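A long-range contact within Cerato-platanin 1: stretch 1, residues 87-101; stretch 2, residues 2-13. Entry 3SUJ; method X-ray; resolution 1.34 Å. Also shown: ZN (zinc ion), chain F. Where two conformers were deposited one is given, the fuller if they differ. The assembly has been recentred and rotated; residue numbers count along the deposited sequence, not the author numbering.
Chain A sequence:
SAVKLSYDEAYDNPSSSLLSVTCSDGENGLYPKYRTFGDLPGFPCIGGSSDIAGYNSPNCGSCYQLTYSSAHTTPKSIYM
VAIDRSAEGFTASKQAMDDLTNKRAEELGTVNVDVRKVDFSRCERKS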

# COMPACT_ATOMS: atom_id res chain seq x y z
N ALA A 87 7.09 9.54 0.37
CA ALA A 87 7.38 10.83 -0.21
C ALA A 87 7.11 10.99 -1.71
O ALA A 87 6.74 12.10 -2.11
CB ALA A 87 8.76 11.41 0.26
N GLU A 88 7.14 9.92 -2.50
CA GLU A 88 6.76 9.97 -3.89
C GLU A 88 6.25 8.67 -4.44
O GLU A 88 7.02 7.70 -4.65
CB GLU A 88 7.99 10.38 -4.79
CG GLU A 88 7.60 10.84 -6.24
CD GLU A 88 8.67 11.71 -6.95
OE1 GLU A 88 8.91 12.84 -6.51
OE2 GLU A 88 9.21 11.28 -8.01
N GLY A 89 5.07 8.59 -4.92
CA GLY A 89 4.56 7.34 -5.38
C GLY A 89 4.13 6.48 -4.21
O GLY A 89 3.60 6.99 -3.19
N PHE A 90 4.27 5.18 -4.36
CA PHE A 90 3.72 4.23 -3.41
C PHE A 90 4.83 3.33 -2.88
O PHE A 90 5.81 3.04 -3.60
CB PHE A 90 2.71 3.32 -4.14
CG PHE A 90 1.42 4.04 -4.49
CD1 PHE A 90 1.36 4.91 -5.58
CD2 PHE A 90 0.35 3.95 -3.65
CE1 PHE A 90 0.19 5.71 -5.81
CE2 PHE A 90 -0.79 4.69 -3.95
CZ PHE A 90 -0.82 5.54 -4.97
N THR A 91 4.63 2.84 -1.66
CA THR A 91 5.58 1.88 -1.05
C THR A 91 4.71 0.80 -0.44
O THR A 91 4.06 1.07 0.61
CB THR A 91 6.44 2.53 -0.00
OG1 THR A 91 7.17 3.59 -0.56
CG2 THR A 91 7.41 1.49 0.55
N ALA A 92 4.74 -0.43 -0.95
CA ALA A 92 3.91 -1.53 -0.43
C ALA A 92 4.73 -2.49 0.38
O ALA A 92 5.95 -2.37 0.49
CB ALA A 92 3.22 -2.23 -1.57
N SER A 93 4.06 -3.45 1.00
CA SER A 93 4.75 -4.59 1.57
C SER A 93 5.59 -5.27 0.54
O SER A 93 5.27 -5.26 -0.67
CB SER A 93 3.81 -5.59 2.28
OG SER A 93 2.94 -6.49 1.35
N LYS A 94 6.63 -6.04 0.98
CA LYS A 94 7.35 -6.91 0.05
C LYS A 94 6.41 -7.98 -0.51
O LYS A 94 6.53 -8.24 -1.70
CB LYS A 94 8.58 -7.55 0.74
CG LYS A 94 9.44 -8.26 -0.25
CD LYS A 94 10.64 -8.87 0.49
CE LYS A 94 11.44 -9.64 -0.51
NZ LYS A 94 10.87 -10.99 -0.80
N GLN A 95 5.56 -8.56 0.31
CA GLN A 95 4.64 -9.59 -0.23
C GLN A 95 3.79 -8.98 -1.37
O GLN A 95 3.57 -9.65 -2.38
CB GLN A 95 3.77 -10.11 0.86
CG GLN A 95 4.45 -11.15 1.76
CD GLN A 95 3.68 -11.39 2.97
OE1 GLN A 95 2.82 -12.34 2.98
NE2 GLN A 95 3.87 -10.55 3.99
N ALA A 96 3.27 -7.78 -1.20
CA ALA A 96 2.45 -7.19 -2.24
C ALA A 96 3.25 -6.95 -3.51
O ALA A 96 2.79 -7.24 -4.61
CB ALA A 96 1.90 -5.94 -1.70
N MET A 97 4.50 -6.43 -3.37
CA MET A 97 5.27 -6.17 -4.55
C MET A 97 5.74 -7.48 -5.22
O MET A 97 5.82 -7.51 -6.45
CB MET A 97 6.44 -5.21 -4.24
CG MET A 97 7.15 -4.79 -5.55
SD MET A 97 8.27 -3.41 -5.21
CE MET A 97 9.12 -3.25 -6.74
N ASP A 98 6.04 -8.49 -4.43
CA ASP A 98 6.35 -9.80 -5.00
C ASP A 98 5.12 -10.33 -5.75
O ASP A 98 5.30 -10.90 -6.85
CB ASP A 98 6.77 -10.76 -3.90
CG ASP A 98 8.28 -10.72 -3.63
OD1 ASP A 98 9.05 -10.35 -4.49
OD2 ASP A 98 8.66 -11.13 -2.50
N ASP A 99 3.92 -10.16 -5.21
CA ASP A 99 2.65 -10.62 -5.86
C ASP A 99 2.58 -9.91 -7.23
O ASP A 99 2.32 -10.52 -8.26
CB ASP A 99 1.45 -10.29 -4.97
CG ASP A 99 1.28 -11.28 -3.83
OD1 ASP A 99 2.09 -12.21 -3.72
OD2 ASP A 99 0.35 -11.10 -3.03
N LEU A 100 2.82 -8.61 -7.25
CA LEU A 100 2.65 -7.82 -8.42
C LEU A 100 3.61 -8.19 -9.50
O LEU A 100 3.28 -8.08 -10.70
CB LEU A 100 2.82 -6.33 -8.02
CG LEU A 100 2.59 -5.34 -9.11
CD1 LEU A 100 1.12 -5.46 -9.68
CD2 LEU A 100 2.89 -3.98 -8.52
N THR A 101 4.89 -8.46 -9.15
CA THR A 101 6.00 -8.56 -10.08
C THR A 101 6.47 -10.01 -10.29
O THR A 101 7.49 -10.25 -10.87
CB THR A 101 7.24 -7.73 -9.55
OG1 THR A 101 7.72 -8.32 -8.32
CG2 THR A 101 6.91 -6.27 -9.40
ZN ZN F . 10.11 12.58 -8.90
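Stretch 2 (2-13) AVKLSYDEAYDN

Two segments far apart in sequence often join by pairing as strands, with side chains filling the space around the pairing; Cerato-platanin 1 offers a compact example. Residues 3-7 form an extended strand that runs parallel to strand 90-92, the two axes crossing at -31° with a closest approach of 4.3 Å. The register sets Leu5 beside Phe90, Ser6 beside Thr91 and Tyr7 beside Ala92. Hydrogen bonds alternate in the manner of parallel sheets: Phe90 N donates to Lys4 O and Ser6 N to Phe90 O, each at 2.9 Å, and the same spacing recurs from Ala92 N to Ser6 O and from Asp8 N to Ala92 O.

Leu5 covers the most surface. It shares a sheet face with Phe90, Ala92 and Tyr7, and Leu5 CD1 lies 3.8 Å from Phe90 CB and 4.0 Å from Ala92 CB. The other methyl, Leu5 CD2, reaches the helix that follows, 3.3 Å from Leu100 CD2 and 4.3 Å from Met97 CG. The helix axis runs at 127° to strand 3-7 and comes no closer than 8.0 Å, so side chains must bridge the gap. Tyr7 continues this layer: Tyr7 CD1 approaches Met97 SD at 3.8 Å, while Tyr7 CD2 lies 3.5 Å from Lys94 CB.

Beyond the strand, a 3-10 segment, residues 9-12, brings Asp12 to the helix start. Asp12 OD2 accepts from Lys94 N at 2.8 Å, and Asp12 OD1 accepts from Gln95 N at 3.0 Å and Gln95 NE2 at 2.9 Å. One carboxylate thus satisfies two amides of the first turn, which lack helical carbonyl partners, while Ser93 OG caps Ala96 N at 2.9 Å. Backbone pairing, apolar packing and a charged anchor together bury 986 Å², both sides summed.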

# COMPACT_ATOMS: atom_id res chain seq x y z
N ALA A 2 2.25 6.95 -15.30
CA ALA A 2 2.61 5.96 -14.23
C ALA A 2 3.30 6.64 -13.01
O ALA A 2 3.66 7.86 -12.98
CB ALA A 2 3.54 4.92 -14.84
N VAL A 3 3.39 5.83 -11.97
CA VAL A 3 4.04 6.28 -10.75
C VAL A 3 4.89 5.17 -10.25
O VAL A 3 4.83 4.03 -10.68
CB VAL A 3 3.02 6.61 -9.63
CG1 VAL A 3 2.19 7.88 -10.01
CG2 VAL A 3 2.20 5.30 -9.31
N LYS A 4 5.78 5.55 -9.36
CA LYS A 4 6.70 4.58 -8.77
C LYS A 4 6.10 3.75 -7.69
O LYS A 4 5.33 4.27 -6.85
CB LYS A 4 7.89 5.34 -8.18
CG LYS A 4 8.76 5.99 -9.23
CD LYS A 4 9.96 6.67 -8.52
CE LYS A 4 10.50 7.69 -9.46
NZ LYS A 4 11.95 7.57 -9.80
N LEU A 5 6.47 2.50 -7.65
CA LEU A 5 6.15 1.59 -6.57
C LEU A 5 7.46 0.97 -6.02
O LEU A 5 8.19 0.34 -6.78
CB LEU A 5 5.20 0.48 -7.04
CG LEU A 5 4.97 -0.58 -5.96
CD1 LEU A 5 4.21 -0.10 -4.78
CD2 LEU A 5 4.27 -1.77 -6.54
N SER A 6 7.61 1.09 -4.72
CA SER A 6 8.75 0.50 -3.98
C SER A 6 8.19 -0.39 -2.93
O SER A 6 6.95 -0.51 -2.81
CB SER A 6 9.54 1.61 -3.32
OG SER A 6 10.07 2.44 -4.39
N TYR A 7 9.04 -1.03 -2.13
CA TYR A 7 8.52 -1.86 -1.04
C TYR A 7 9.25 -1.55 0.26
O TYR A 7 10.37 -0.99 0.23
CB TYR A 7 8.56 -3.32 -1.35
CG TYR A 7 9.87 -4.00 -1.28
CD1 TYR A 7 10.68 -4.04 -2.37
CD2 TYR A 7 10.27 -4.65 -0.10
CE1 TYR A 7 11.92 -4.65 -2.31
CE2 TYR A 7 11.47 -5.31 -0.01
CZ TYR A 7 12.29 -5.31 -1.09
OH TYR A 7 13.55 -5.99 -1.12
N ASP A 8 8.66 -1.95 1.35
CA ASP A 8 9.34 -1.83 2.66
C ASP A 8 8.78 -2.95 3.48
O ASP A 8 7.58 -3.05 3.69
CB ASP A 8 9.05 -0.50 3.34
CG ASP A 8 10.00 -0.22 4.46
OD1 ASP A 8 10.06 -1.01 5.39
OD2 ASP A 8 10.82 0.77 4.34
N GLU A 9 9.66 -3.82 4.01
CA GLU A 9 9.26 -4.97 4.85
C GLU A 9 8.68 -4.60 6.15
O GLU A 9 8.06 -5.46 6.77
CB GLU A 9 10.45 -5.94 5.02
CG GLU A 9 10.79 -6.56 3.71
CD GLU A 9 11.79 -7.74 3.82
OE1 GLU A 9 11.34 -8.80 4.14
OE2 GLU A 9 12.94 -7.57 3.42
N ALA A 10 8.73 -3.33 6.55
CA ALA A 10 7.97 -2.93 7.70
C ALA A 10 6.50 -3.27 7.53
O ALA A 10 5.82 -3.59 8.47
CB ALA A 10 8.12 -1.48 8.01
N TYR A 11 5.98 -3.19 6.29
CA TYR A 11 4.52 -3.40 6.06
C TYR A 11 4.18 -4.87 6.07
O TYR A 11 3.01 -5.22 6.07
CB TYR A 11 4.08 -2.69 4.78
CG TYR A 11 4.31 -1.17 4.76
CD1 TYR A 11 3.69 -0.33 5.76
CD2 TYR A 11 5.04 -0.58 3.79
CE1 TYR A 11 3.84 0.99 5.79
CE2 TYR A 11 5.16 0.74 3.79
CZ TYR A 11 4.59 1.53 4.82
OH TYR A 11 4.81 2.91 4.68
N ASP A 12 5.17 -5.77 6.12
CA ASP A 12 4.89 -7.18 6.21
C ASP A 12 4.66 -7.72 7.63
O ASP A 12 4.30 -8.90 7.78
CB ASP A 12 6.07 -7.92 5.60
CG ASP A 12 6.15 -7.65 4.11
OD1 ASP A 12 5.65 -8.44 3.28
OD2 ASP A 12 6.76 -6.68 3.71
N ASN A 13 4.88 -6.89 8.63
CA ASN A 13 4.71 -7.31 10.04
C ASN A 13 3.26 -7.06 10.46
O ASN A 13 2.88 -5.94 10.69
CB ASN A 13 5.65 -6.50 10.93
CG ASN A 13 5.67 -7.04 12.34
OD1 ASN A 13 4.76 -7.80 12.73
ND2 ASN A 13 6.64 -6.61 13.13
O HOH W 1 11.52 10.85 -10.30
O HOH W 2 8.05 4.57 -4.57
O HOH W 3 3.07 -11.15 6.71